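Local coordinates for 3-dehydroquinate dehydratase (Geobacillus kaustophilus, PDB 2YR1), which probably catalyses the cis-dehydration of 3-dehydroquinate to 3-dehydroshikimate through a Schiff-base intermediate, the third step of the chorismate pathway, at residues A[192-206]-A[218-230]. Numbering follows the deposited sequence.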
loop_
_atom_site.group_PDB
_atom_site.type_symbol
_atom_site.label_atom_id
_atom_site.label_comp_id
_atom_site.label_asym_id
_atom_site.label_seq_id
_atom_site.Cartn_x
_atom_site.Cartn_y
_atom_site.Cartn_z
ATOM N N THR A 192 1.199 6.397 -12.145
ATOM C CA THR A 192 2.246 5.403 -12.318
ATOM C C THR A 192 1.719 4.250 -13.155
ATOM O O THR A 192 2.336 3.857 -14.150
ATOM C CB THR A 192 2.724 4.869 -10.957
ATOM O OG1 THR A 192 3.185 5.975 -10.161
ATOM C CG2 THR A 192 3.852 3.859 -11.140
ATOM N N GLU A 193 0.567 3.727 -12.740
ATOM C CA GLU A 193 -0.082 2.614 -13.426
ATOM C C GLU A 193 -0.463 2.976 -14.866
ATOM O O GLU A 193 -0.341 2.155 -15.787
ATOM C CB GLU A 193 -1.332 2.177 -12.629
ATOM C CG GLU A 193 -2.088 0.965 -13.206
ATOM C CD GLU A 193 -1.234 -0.306 -13.308
ATOM O OE1 GLU A 193 -0.477 -0.621 -12.365
ATOM O OE2 GLU A 193 -1.329 -1.007 -14.339
ATOM N N GLU A 194 -0.939 4.192 -15.074
ATOM C CA GLU A 194 -1.274 4.586 -16.445
ATOM C C GLU A 194 -0.006 4.700 -17.286
ATOM O O GLU A 194 0.026 4.251 -18.426
ATOM C CB GLU A 194 -2.016 5.907 -16.469
ATOM C CG GLU A 194 -3.469 5.760 -16.164
ATOM C CD GLU A 194 -4.154 7.090 -15.954
ATOM O OE1 GLU A 194 -3.564 8.135 -16.314
ATOM O OE2 GLU A 194 -5.285 7.088 -15.422
ATOM N N ALA A 195 1.040 5.288 -16.715
ATOM C CA ALA A 195 2.302 5.448 -17.430
ATOM C C ALA A 195 2.906 4.091 -17.780
ATOM O O ALA A 195 3.466 3.893 -18.865
ATOM C CB ALA A 195 3.273 6.261 -16.581
ATOM N N ARG A 196 2.765 3.153 -16.856
ATOM C CA ARG A 196 3.293 1.805 -17.009
ATOM C C ARG A 196 2.767 1.111 -18.258
ATOM O O ARG A 196 3.489 0.371 -18.928
ATOM C CB ARG A 196 2.923 0.998 -15.770
ATOM C CG ARG A 196 3.285 -0.461 -15.827
ATOM C CD ARG A 196 2.416 -1.198 -14.819
ATOM N NE ARG A 196 3.169 -2.273 -14.200
ATOM C CZ ARG A 196 2.750 -2.965 -13.157
ATOM N NH1 ARG A 196 1.572 -2.693 -12.607
ATOM N NH2 ARG A 196 3.515 -3.926 -12.670
ATOM N N ARG A 197 1.503 1.359 -18.555
ATOM C CA ARG A 197 0.856 0.790 -19.718
ATOM C C ARG A 197 1.173 1.552 -21.008
ATOM O O ARG A 197 0.961 1.031 -22.100
ATOM C CB ARG A 197 -0.653 0.765 -19.483
ATOM C CG ARG A 197 -1.088 -0.423 -18.660
ATOM C CD ARG A 197 -2.454 -0.219 -18.094
ATOM N NE ARG A 197 -3.122 -1.484 -17.797
ATOM C CZ ARG A 197 -2.574 -2.483 -17.119
ATOM N NH1 ARG A 197 -1.330 -2.375 -16.664
ATOM N NH2 ARG A 197 -3.275 -3.584 -16.877
ATOM N N GLU A 198 1.692 2.775 -20.876
ATOM C CA GLU A 198 2.009 3.613 -22.037
ATOM C C GLU A 198 3.483 3.623 -22.461
ATOM O O GLU A 198 3.776 3.667 -23.660
ATOM C CB GLU A 198 1.548 5.051 -21.779
ATOM C CG GLU A 198 1.690 5.994 -22.967
ATOM C CD GLU A 198 0.636 5.771 -24.049
ATOM O OE1 GLU A 198 -0.546 6.103 -23.830
ATOM O OE2 GLU A 198 0.996 5.260 -25.128
ATOM N N LEU A 199 4.406 3.574 -21.496
ATOM C CA LEU A 199 5.839 3.599 -21.802
ATOM C C LEU A 199 6.504 2.236 -21.961
ATOM O O LEU A 199 6.050 1.234 -21.415
ATOM C CB LEU A 199 6.607 4.388 -20.731
ATOM C CG LEU A 199 6.058 5.754 -20.317
ATOM C CD1 LEU A 199 7.174 6.570 -19.702
ATOM C CD2 LEU A 199 5.467 6.470 -21.501
ATOM N N ALA A 200 7.603 2.202 -22.709
ATOM C CA ALA A 200 8.313 0.948 -22.918
ATOM C C ALA A 200 9.474 0.807 -21.938
ATOM O O ALA A 200 10.059 -0.273 -21.822
ATOM C CB ALA A 200 8.831 0.868 -24.371
ATOM N N ILE A 201 9.793 1.883 -21.215
ATOM C CA ILE A 201 10.920 1.874 -20.274
ATOM C C ILE A 201 10.460 1.838 -18.802
ATOM O O ILE A 201 9.296 2.106 -18.509
ATOM C CB ILE A 201 11.796 3.130 -20.468
ATOM C CG1 ILE A 201 10.972 4.378 -20.136
ATOM C CG2 ILE A 201 12.312 3.206 -21.910
ATOM C CD1 ILE A 201 11.775 5.703 -20.145
ATOM N N PRO A 202 11.367 1.480 -17.877
ATOM C CA PRO A 202 11.045 1.418 -16.440
ATOM C C PRO A 202 10.663 2.797 -15.902
ATOM O O PRO A 202 11.079 3.821 -16.442
ATOM C CB PRO A 202 12.346 0.901 -15.808
ATOM C CG PRO A 202 12.901 0.001 -16.914
ATOM C CD PRO A 202 12.688 0.863 -18.144
ATOM N N LEU A 203 9.893 2.803 -14.821
ATOM C CA LEU A 203 9.413 4.018 -14.178
ATOM C C LEU A 203 9.810 4.029 -12.698
ATOM O O LEU A 203 9.871 2.978 -12.053
ATOM C CB LEU A 203 7.884 4.038 -14.250
ATOM C CG LEU A 203 7.074 4.768 -15.314
ATOM C CD1 LEU A 203 7.845 4.908 -16.603
ATOM C CD2 LEU A 203 5.764 4.027 -15.497
ATOM N N ILE A 204 10.087 5.215 -12.170
ATOM C CA ILE A 204 10.403 5.365 -10.743
ATOM C C ILE A 204 9.512 6.472 -10.266
ATOM O O ILE A 204 9.639 7.610 -10.721
ATOM C CB ILE A 204 11.842 5.809 -10.468
ATOM C CG1 ILE A 204 12.832 4.806 -11.052
ATOM C CG2 ILE A 204 12.076 5.948 -8.944
ATOM C CD1 ILE A 204 14.278 5.298 -10.955
ATOM N N THR A 205 8.599 6.156 -9.354
ATOM C CA THR A 205 7.708 7.180 -8.841
ATOM C C THR A 205 7.616 7.078 -7.329
ATOM O O THR A 205 7.872 6.015 -6.740
ATOM C CB THR A 205 6.259 7.053 -9.397
ATOM O OG1 THR A 205 5.660 5.860 -8.893
ATOM C CG2 THR A 205 6.232 7.047 -10.934
ATOM N N MET A 206 7.254 8.193 -6.706
ATOM C CA MET A 206 7.076 8.245 -5.261
ATOM C C MET A 206 6.342 9.504 -4.814
ATOM O O MET A 206 6.386 10.547 -5.480
ATOM C CB MET A 206 8.430 8.177 -4.517
ATOM C CG MET A 206 9.428 9.269 -4.891
ATOM S SD MET A 206 10.428 8.809 -6.333
ATOM C CE MET A 206 11.753 7.863 -5.580
ATOM N N ALA A 218 4.796 -0.033 -1.766
ATOM C CA ALA A 218 3.881 -0.710 -2.682
ATOM C C ALA A 218 3.812 -0.142 -4.091
ATOM O O ALA A 218 3.040 -0.619 -4.909
ATOM C CB ALA A 218 2.477 -0.715 -2.073
ATOM N N GLY A 219 4.605 0.876 -4.381
ATOM C CA GLY A 219 4.563 1.446 -5.712
ATOM C C GLY A 219 4.914 0.442 -6.796
ATOM O O GLY A 219 4.414 0.545 -7.917
ATOM N N TRP A 220 5.757 -0.534 -6.467
ATOM C CA TRP A 220 6.149 -1.546 -7.443
ATOM C C TRP A 220 4.968 -2.336 -7.980
ATOM O O TRP A 220 5.064 -2.936 -9.045
ATOM C CB TRP A 220 7.189 -2.508 -6.841
ATOM C CG TRP A 220 6.709 -3.269 -5.648
ATOM C CD1 TRP A 220 6.626 -2.814 -4.359
ATOM C CD2 TRP A 220 6.190 -4.602 -5.639
ATOM N NE1 TRP A 220 6.084 -3.783 -3.552
ATOM C CE2 TRP A 220 5.807 -4.891 -4.310
ATOM C CE3 TRP A 220 6.011 -5.581 -6.625
ATOM C CZ2 TRP A 220 5.254 -6.124 -3.938
ATOM C CZ3 TRP A 220 5.465 -6.811 -6.257
ATOM C CH2 TRP A 220 5.091 -7.068 -4.916
ATOM N N LEU A 221 3.849 -2.336 -7.251
ATOM C CA LEU A 221 2.643 -3.060 -7.684
ATOM C C LEU A 221 1.939 -2.303 -8.825
ATOM O O LEU A 221 1.067 -2.843 -9.519
ATOM C CB LEU A 221 1.666 -3.208 -6.496
ATOM C CG LEU A 221 2.085 -4.192 -5.386
ATOM C CD1 LEU A 221 1.254 -3.945 -4.123
ATOM C CD2 LEU A 221 1.906 -5.624 -5.855
ATOM N N PHE A 222 2.317 -1.045 -9.000
ATOM C CA PHE A 222 1.708 -0.181 -10.008
ATOM C C PHE A 222 2.701 0.273 -11.053
ATOM O O PHE A 222 2.385 1.114 -11.886
ATOM C CB PHE A 222 1.056 1.030 -9.322
ATOM C CG PHE A 222 0.033 0.638 -8.301
ATOM C CD1 PHE A 222 -1.230 0.200 -8.706
ATOM C CD2 PHE A 222 0.361 0.596 -6.950
ATOM C CE1 PHE A 222 -2.148 -0.286 -7.772
ATOM C CE2 PHE A 222 -0.539 0.113 -6.008
ATOM C CZ PHE A 222 -1.802 -0.337 -6.414
ATOM N N GLY A 223 3.898 -0.300 -11.018
ATOM C CA GLY A 223 4.894 0.029 -12.022
ATOM C C GLY A 223 6.145 0.766 -11.591
ATOM O O GLY A 223 6.980 1.093 -12.448
ATOM N N SER A 224 6.306 1.042 -10.299
ATOM C CA SER A 224 7.519 1.752 -9.890
ATOM C C SER A 224 8.591 0.705 -9.636
ATOM O O SER A 224 8.484 -0.115 -8.707
ATOM C CB SER A 224 7.276 2.603 -8.635
ATOM O OG SER A 224 8.375 3.485 -8.411
ATOM N N ALA A 225 9.637 0.751 -10.459
ATOM C CA ALA A 225 10.725 -0.220 -10.395
ATOM C C ALA A 225 11.779 -0.035 -9.333
ATOM O O ALA A 225 12.519 -0.983 -9.022
ATOM C CB ALA A 225 11.402 -0.301 -11.749
ATOM N N VAL A 226 11.865 1.170 -8.786
ATOM C CA VAL A 226 12.872 1.468 -7.785
ATOM C C VAL A 226 12.258 2.218 -6.612
ATOM O O VAL A 226 11.394 3.056 -6.821
ATOM C CB VAL A 226 13.958 2.382 -8.355
ATOM C CG1 VAL A 226 15.008 2.647 -7.289
ATOM C CG2 VAL A 226 14.562 1.775 -9.596
ATOM N N THR A 227 12.679 1.902 -5.392
ATOM C CA THR A 227 12.181 2.628 -4.215
ATOM C C THR A 227 13.427 3.100 -3.449
ATOM O O THR A 227 14.412 2.363 -3.346
ATOM C CB THR A 227 11.292 1.745 -3.290
ATOM O OG1 THR A 227 10.786 2.539 -2.204
ATOM C CG2 THR A 227 12.105 0.587 -2.694
ATOM N N PHE A 228 13.394 4.337 -2.956
ATOM C CA PHE A 228 14.518 4.894 -2.222
ATOM C C PHE A 228 14.346 4.725 -0.708
ATOM O O PHE A 228 13.336 5.152 -0.138
ATOM C CB PHE A 228 14.702 6.376 -2.559
ATOM C CG PHE A 228 15.199 6.639 -3.969
ATOM C CD1 PHE A 228 15.950 7.776 -4.242
ATOM C CD2 PHE A 228 14.911 5.768 -5.016
ATOM C CE1 PHE A 228 16.412 8.040 -5.536
ATOM C CE2 PHE A 228 15.367 6.022 -6.319
ATOM C CZ PHE A 228 16.117 7.157 -6.575
ATOM N N ALA A 229 15.339 4.104 -0.069
ATOM C CA ALA A 229 15.298 3.867 1.382
ATOM C C ALA A 229 16.532 4.444 2.067
ATOM O O ALA A 229 17.512 4.814 1.402
ATOM C CB ALA A 229 15.215 2.387 1.652
ATOM N N VAL A 230 16.501 4.520 3.392
ATOM C CA VAL A 230 17.651 5.053 4.117
ATOM C C VAL A 230 18.665 3.962 4.426
ATOM O O VAL A 230 18.333 2.943 5.036
ATOM C CB VAL A 230 17.239 5.712 5.446
ATOM C CG1 VAL A 230 18.502 6.180 6.215
ATOM C CG2 VAL A 230 16.315 6.883 5.180
HETATM O O HOH W 1 8.080 0.444 -14.745
HETATM O O HOH W 2 10.068 4.982 -5.573
#
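L203 and A225 join the two backbones where strands 203-206 and 226-228 approach, their axes 6.7 Å apart at closest and 36° between their directions. A225, just before strand 226-228, donates its N-H to L203 O over 2.7 Å, nearly straight at 167°. The next N-H along, that of T205, is taken by a side chain: S224 OG, set anti to its own backbone N, accepts it at 2.8 Å in an essentially straight bond. Two waters add to the seam, one linking L203 N to G223 O, the other lying close to both T205 O and V226 O. Farther along, I204 CG1 packs on V226 CG2, and the bent chain of M206 lays CE over one face of the F228 ring, 4.0 Å from its centroid, a CH-pi contact.

On the helix side, R196 spreads its guanidinium over the backbone, with G223 N 3.6 Å above the plane. NH1 donates a bent hydrogen bond to L221 O at 3.1 Å, from above the carbonyl plane rather than on a lone pair, and also meets the syn lone pair of E193 OE1 at 2.9 Å; E193 continues the salt-bridge network to R197. G223 has no side chain and a positive phi (113°), and R196 NE lies 3.6 Å from G223 CA, so the arginine packs directly on bare backbone.

The contact thus closes the TIM barrel between its seventh and eighth strands. Strand 203-207 pairs on its other side with 172-177, F228 lies beside E50 and Q239, predicted substrate-binding residues, and P182 of the second subunit packs on E193 and R196 of helix 182-198.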